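Local coordinates for acetylornithine aminotransferase (Aquifex aeolicus, PDB 2EH6) that catalyses the pyridoxal 5'-phosphate-dependent exchange of an amino group between N(2)-acetyl-L-ornithine and 2-oxoglutarate, a step of arginine biosynthesis, and works as a homodimer, at the interface of chains A and B. Residues are numbered along the deposited sequence; one frame, centred on the assembly and turned at random. Chains: chain A/B, Acetylornithine aminotransferase.

Contact 1: the interface of chains A and B. Residues chain A 22, 36, 39-40, 44, 246; chain B 60, 62-64.
B:His62 and A:Gly36 meet where an extended stretch of chain B (phi/psi -164°/145° at B:His62) runs against the short helix 35-38 of chain A, whose A:Gly36 has a positive phi. The imidazole NE2 of B:His62 donates to the carbonyl O of A:Gly36 at 3.0 Å, almost perfectly straight. The oxygen lies in the ring plane and receives the bond on a lone pair, which helps to set the rotation of the imidazole. With CG of B:His62 anti to its backbone N (chi1 164°), the ring reaches out into chain A. A:Val39 crosses it at about a right angle and lays CG1 over one face, 3.8 Å from the ring centroid, a CH-pi contact; the backbone N of B:Ser64 sits over the opposite face, toward the rim. The ring is thus held between the partner's A:Val39 and its own chain at B:Ser64. A:Asn40 approaches its edge with ND2 and donates to the carbonyl O of B:His62 at 3.2 Å, from above the carbonyl plane and off its lone pairs. B:His62 O also lies in plane at the edge of the A:His44 ring, 3.5 Å from its CE1. Beyond it, A:Leu22 CD2 touches B:Leu60 CD1 at 3.8 Å and also packs over a face of A:His44. The site joins loop residues 60-64 of chain B, which follow the chain B counterpart of helix 47-59, to strand 21-24, helix 35-38 and the adjoining loops of chain A.

Contact 2: the interface of chains A and B. Residues chain A 72-73, 76, 89, 91; chain B 1-4, 9.
The N-terminal segment of one subunit of this class-III aminotransferase adds itself to strand 87-92 of the other, with B:Leu3 and A:Val89 forming a parallel beta bridge. A:Val89 N donates to B:Tyr2 O at 2.8 Å, and B:Met4 N returns a bond to A:Val89 O at 3.0 Å. Helix 70-81 of chain A flanks the segment. From it, A:Glu73, bent at chi2 (-66°), turns its carboxylate onto the first residues of chain B. OE2 accepts from the hydroxyl OG1 of B:Thr1 and OE1 from the backbone N of B:Tyr2 at 3.2 Å, each through its syn lone pair, so the two oxygens together grip the chain start. OG1 of B:Thr1 also accepts from B:Leu3 N at 3.1 Å, tying the turn to the carboxylate. B:Leu3 pushes its branched end between helix and strand: CD1 lies against A:Gln72 CB and A:Glu73 CD, while CD2 reaches A:Ala76 CB at 3.7 Å and CE2 of the A:Phe91 ring, which the leucine crosses at about a right angle. The phenyl ring in turn has A:Val89 CG1 over the centre of one face. Farther along, B:Arg9 extends its guanidinium NH2 to the amide OE1 of A:Gln72, a weak bond at 2.9 Å with the amide and guanidinium planes 68° apart.

Contact 3: the interface of chains A and B. Residues chain A 10-13; chain B 68, 70.
B:Glu68 and A:Lys13 pair across a short parallel beta bridge between strand 67-68 of chain B and strand 12-18 of chain A, in a dimer of the class-III aminotransferase family. B:Glu68 buries 72 Å² against chain A and A:Lys13 53 Å² against chain B. The backbone N of B:Glu68 donates to the carbonyl O of A:Val12 at 3.3 Å, a bent bond. A water bridges the two backbones, lying 2.9 Å from the same A:Val12 O and also contacting B:Glu68 O. The B:Glu68 side chain bends at chi2 (-132°), its CB and CG passing alongside the backbone of chain A; CG lies 4.0 Å from A:Pro11 CA. Its carboxylate OE1 forms a salt bridge with the ammonium NZ of A:Lys13 at 3.1 Å, met nearly end-on along the C-O bond. A:Lys13 crosses B:Glu68 at a slant, and its final bend (chi4 90°) turns NZ back toward the carboxylate. The aliphatic part of the lysine meanwhile packs on the ring of B:Pro70, the first residue of helix 70-80, which buries 18 Å² here, with A:Lys13 CG to B:Pro70 CG at 3.7 Å, while A:Lys13 CG also lies 3.9 Å from B:Glu68 CB. An alanine in place of A:Lys13 would probably leave the B:Glu68 carboxylate without its charged mate and open a gap beside the B:Pro70 ring.

Contact 1: the interface of chains A and B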
# COMPACT_ATOMS: atom_id res chain seq x y z
N LEU A 22 -11.04 0.35 -23.62
CA LEU A 22 -9.65 -0.06 -23.47
C LEU A 22 -9.21 -0.68 -24.79
O LEU A 22 -10.02 -1.26 -25.52
CB LEU A 22 -9.51 -1.08 -22.34
CG LEU A 22 -9.43 -0.50 -20.92
CD1 LEU A 22 -9.52 -1.61 -19.89
CD2 LEU A 22 -8.13 0.26 -20.76
N GLY A 36 -11.12 -2.04 -13.87
CA GLY A 36 -10.00 -2.46 -13.04
C GLY A 36 -10.43 -2.82 -11.64
O GLY A 36 -9.66 -2.64 -10.68
N VAL A 39 -11.93 0.65 -9.87
CA VAL A 39 -10.90 1.64 -9.59
C VAL A 39 -10.97 2.85 -10.53
O VAL A 39 -10.86 4.00 -10.10
CB VAL A 39 -9.50 1.00 -9.68
CG1 VAL A 39 -8.43 2.07 -9.65
CG2 VAL A 39 -9.31 0.01 -8.54
N ASN A 40 -11.16 2.59 -11.81
CA ASN A 40 -11.22 3.68 -12.78
C ASN A 40 -12.59 4.33 -12.79
O ASN A 40 -13.32 4.27 -13.78
CB ASN A 40 -10.83 3.16 -14.17
CG ASN A 40 -9.46 2.50 -14.17
OD1 ASN A 40 -8.46 3.12 -13.79
ND2 ASN A 40 -9.40 1.25 -14.59
N HIS A 44 -10.88 6.15 -18.45
CA HIS A 44 -9.49 6.41 -18.80
C HIS A 44 -9.31 7.74 -19.52
O HIS A 44 -10.21 8.21 -20.22
CB HIS A 44 -8.97 5.28 -19.69
CG HIS A 44 -9.10 3.93 -19.07
ND1 HIS A 44 -8.17 3.41 -18.19
CD2 HIS A 44 -10.07 2.99 -19.17
CE1 HIS A 44 -8.56 2.21 -17.79
NE2 HIS A 44 -9.71 1.94 -18.37
N GLY A 246 -7.58 5.70 -10.43
CA GLY A 246 -6.52 4.99 -11.13
C GLY A 246 -5.20 5.13 -10.40
O GLY A 246 -4.33 4.27 -10.52
N LEU B 60 -2.53 5.34 -19.72
CA LEU B 60 -3.16 4.28 -18.93
C LEU B 60 -2.59 4.32 -17.52
O LEU B 60 -1.38 4.24 -17.32
CB LEU B 60 -2.86 2.92 -19.58
CG LEU B 60 -3.46 1.64 -19.00
CD1 LEU B 60 -4.98 1.66 -19.16
CD2 LEU B 60 -2.87 0.43 -19.71
N HIS B 62 -4.18 2.42 -14.76
CA HIS B 62 -4.46 1.17 -14.07
C HIS B 62 -5.45 0.27 -14.81
O HIS B 62 -6.38 0.76 -15.44
CB HIS B 62 -5.04 1.55 -12.70
CG HIS B 62 -5.73 0.42 -11.99
ND1 HIS B 62 -5.08 -0.43 -11.13
CD2 HIS B 62 -7.01 -0.00 -12.04
CE1 HIS B 62 -5.93 -1.33 -10.67
NE2 HIS B 62 -7.11 -1.09 -11.21
N VAL B 63 -5.24 -1.04 -14.73
CA VAL B 63 -6.17 -1.99 -15.34
C VAL B 63 -6.43 -3.17 -14.40
O VAL B 63 -7.41 -3.90 -14.57
CB VAL B 63 -5.66 -2.54 -16.71
CG1 VAL B 63 -5.54 -1.40 -17.70
CG2 VAL B 63 -4.34 -3.26 -16.54
N SER B 64 -5.55 -3.33 -13.42
CA SER B 64 -5.61 -4.39 -12.40
C SER B 64 -4.95 -5.68 -12.88
O SER B 64 -4.68 -5.85 -14.08
CB SER B 64 -7.05 -4.69 -11.97
OG SER B 64 -7.61 -5.75 -12.73

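Contact 2: the interface of chains A and B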
# COMPACT_ATOMS: atom_id res chain seq x y z
N GLN A 72 -3.31 17.07 1.66
CA GLN A 72 -4.00 16.07 2.48
C GLN A 72 -5.18 16.75 3.18
O GLN A 72 -6.28 16.20 3.25
CB GLN A 72 -3.04 15.46 3.52
CG GLN A 72 -2.22 14.28 2.99
CD GLN A 72 -1.21 13.75 4.00
OE1 GLN A 72 -1.52 13.56 5.18
NE2 GLN A 72 0.01 13.51 3.54
N GLU A 73 -4.94 17.95 3.70
CA GLU A 73 -6.00 18.70 4.38
C GLU A 73 -7.19 18.94 3.45
O GLU A 73 -8.33 18.69 3.82
CB GLU A 73 -5.49 20.07 4.86
CG GLU A 73 -4.60 20.04 6.07
CD GLU A 73 -5.32 19.59 7.33
OE1 GLU A 73 -6.57 19.64 7.37
OE2 GLU A 73 -4.63 19.19 8.29
N ALA A 76 -9.06 15.64 2.68
CA ALA A 76 -9.73 15.17 3.89
C ALA A 76 -11.01 15.97 4.12
O ALA A 76 -12.06 15.41 4.43
CB ALA A 76 -8.80 15.31 5.10
N VAL A 89 -9.19 12.06 8.93
CA VAL A 89 -8.75 11.09 7.94
C VAL A 89 -7.27 10.74 8.05
O VAL A 89 -6.46 11.57 8.45
CB VAL A 89 -8.99 11.66 6.50
CG1 VAL A 89 -8.38 10.74 5.44
CG2 VAL A 89 -10.47 11.86 6.26
N PHE A 91 -4.39 8.92 5.56
CA PHE A 91 -4.17 8.46 4.19
C PHE A 91 -3.21 7.29 4.05
O PHE A 91 -2.11 7.31 4.58
CB PHE A 91 -3.69 9.62 3.32
CG PHE A 91 -4.76 10.63 3.01
CD1 PHE A 91 -5.79 10.32 2.13
CD2 PHE A 91 -4.75 11.88 3.63
CE1 PHE A 91 -6.80 11.25 1.85
CE2 PHE A 91 -5.76 12.81 3.37
CZ PHE A 91 -6.79 12.50 2.47
N THR B 1 -7.89 21.03 11.82
CA THR B 1 -7.34 20.00 10.90
C THR B 1 -8.29 18.81 10.77
O THR B 1 -8.89 18.37 11.75
CB THR B 1 -5.99 19.46 11.40
OG1 THR B 1 -5.53 18.42 10.52
CG2 THR B 1 -6.12 18.90 12.81
N TYR B 2 -8.40 18.29 9.55
CA TYR B 2 -9.26 17.15 9.28
C TYR B 2 -8.45 15.86 9.18
O TYR B 2 -8.96 14.82 8.78
CB TYR B 2 -10.03 17.37 7.97
CG TYR B 2 -11.14 18.39 8.07
CD1 TYR B 2 -12.31 18.11 8.78
CD2 TYR B 2 -11.03 19.63 7.45
CE1 TYR B 2 -13.35 19.04 8.85
CE2 TYR B 2 -12.06 20.57 7.52
CZ TYR B 2 -13.21 20.26 8.22
OH TYR B 2 -14.24 21.18 8.29
N LEU B 3 -7.17 15.94 9.57
CA LEU B 3 -6.27 14.80 9.52
C LEU B 3 -5.99 14.27 10.92
O LEU B 3 -5.91 15.04 11.88
CB LEU B 3 -4.95 15.20 8.88
CG LEU B 3 -5.03 15.79 7.47
CD1 LEU B 3 -3.68 16.38 7.08
CD2 LEU B 3 -5.46 14.71 6.49
N MET B 4 -5.83 12.95 11.03
CA MET B 4 -5.54 12.35 12.32
C MET B 4 -4.16 12.82 12.80
O MET B 4 -3.31 13.19 12.00
CB MET B 4 -5.61 10.82 12.21
CG MET B 4 -7.03 10.32 11.99
SD MET B 4 -7.20 8.54 12.01
CE MET B 4 -8.78 8.33 11.28
N ARG B 9 4.71 16.40 12.27
CA ARG B 9 5.15 17.19 11.12
C ARG B 9 5.96 18.45 11.41
O ARG B 9 5.66 19.20 12.33
CB ARG B 9 3.93 17.59 10.29
CG ARG B 9 3.00 16.46 9.92
CD ARG B 9 1.86 17.01 9.09
NE ARG B 9 0.82 16.03 8.79
CZ ARG B 9 0.87 15.15 7.80
NH1 ARG B 9 1.92 15.09 6.99
NH2 ARG B 9 -0.15 14.33 7.61

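Contact 3: the interface of chains A and B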
# COMPACT_ATOMS: atom_id res chain seq x y z
N LEU A 10 -6.17 -13.02 -17.36
CA LEU A 10 -6.81 -13.29 -18.64
C LEU A 10 -5.75 -12.94 -19.68
O LEU A 10 -4.97 -12.01 -19.49
CB LEU A 10 -8.04 -12.40 -18.84
CG LEU A 10 -9.29 -12.73 -18.01
CD1 LEU A 10 -10.31 -11.62 -18.14
CD2 LEU A 10 -9.88 -14.05 -18.48
N PRO A 11 -5.69 -13.69 -20.80
CA PRO A 11 -4.69 -13.41 -21.83
C PRO A 11 -4.95 -12.20 -22.72
O PRO A 11 -5.10 -12.35 -23.94
CB PRO A 11 -4.65 -14.72 -22.61
CG PRO A 11 -6.08 -15.16 -22.58
CD PRO A 11 -6.48 -14.89 -21.13
N VAL A 12 -4.99 -11.02 -22.13
CA VAL A 12 -5.19 -9.79 -22.89
C VAL A 12 -4.24 -8.73 -22.35
O VAL A 12 -4.14 -8.55 -21.13
CB VAL A 12 -6.66 -9.28 -22.80
CG1 VAL A 12 -7.01 -8.92 -21.37
CG2 VAL A 12 -6.85 -8.08 -23.71
N LYS A 13 -3.54 -8.05 -23.25
CA LYS A 13 -2.58 -7.03 -22.87
C LYS A 13 -3.04 -5.64 -23.28
O LYS A 13 -2.95 -5.27 -24.45
CB LYS A 13 -1.22 -7.32 -23.51
CG LYS A 13 -0.61 -8.68 -23.14
CD LYS A 13 0.63 -8.96 -23.98
CE LYS A 13 1.52 -10.03 -23.36
NZ LYS A 13 1.17 -11.41 -23.80
N GLU B 68 -3.11 -9.37 -18.12
CA GLU B 68 -1.67 -9.42 -18.22
C GLU B 68 -1.16 -8.00 -18.11
O GLU B 68 -1.74 -7.08 -18.70
CB GLU B 68 -1.25 -10.06 -19.54
CG GLU B 68 -1.95 -11.38 -19.78
CD GLU B 68 -1.01 -12.48 -20.22
OE1 GLU B 68 -0.47 -12.39 -21.34
OE2 GLU B 68 -0.83 -13.44 -19.43
N PRO B 70 2.16 -6.38 -18.97
CA PRO B 70 3.48 -6.44 -19.61
C PRO B 70 4.54 -5.57 -18.96
O PRO B 70 5.70 -5.95 -18.87
CB PRO B 70 3.18 -6.01 -21.05
CG PRO B 70 1.79 -6.51 -21.27
CD PRO B 70 1.10 -6.13 -19.96
O HOH W 1 -3.64 -5.96 -19.91

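Contact 1 and contact 3 are neighbours, with C-alpha centres about 13 Å apart; contact 2 lies about 27 Å from contact 1 and 38 Å from contact 3. The segment of chain B from residue 60 to 70 runs through contact 1 into contact 3, ending at the start of the helix whose chain A copy (70-81) serves contact 2. The N-terminal region is likewise used twice, residues 1-4 and 9 of chain B in contact 2 and 10-13 of chain A in contact 3. Because the interface is two-fold symmetric, each contact recurs with the chains exchanged, so these segments of both subunits contribute to the homodimer interface at widely spaced points.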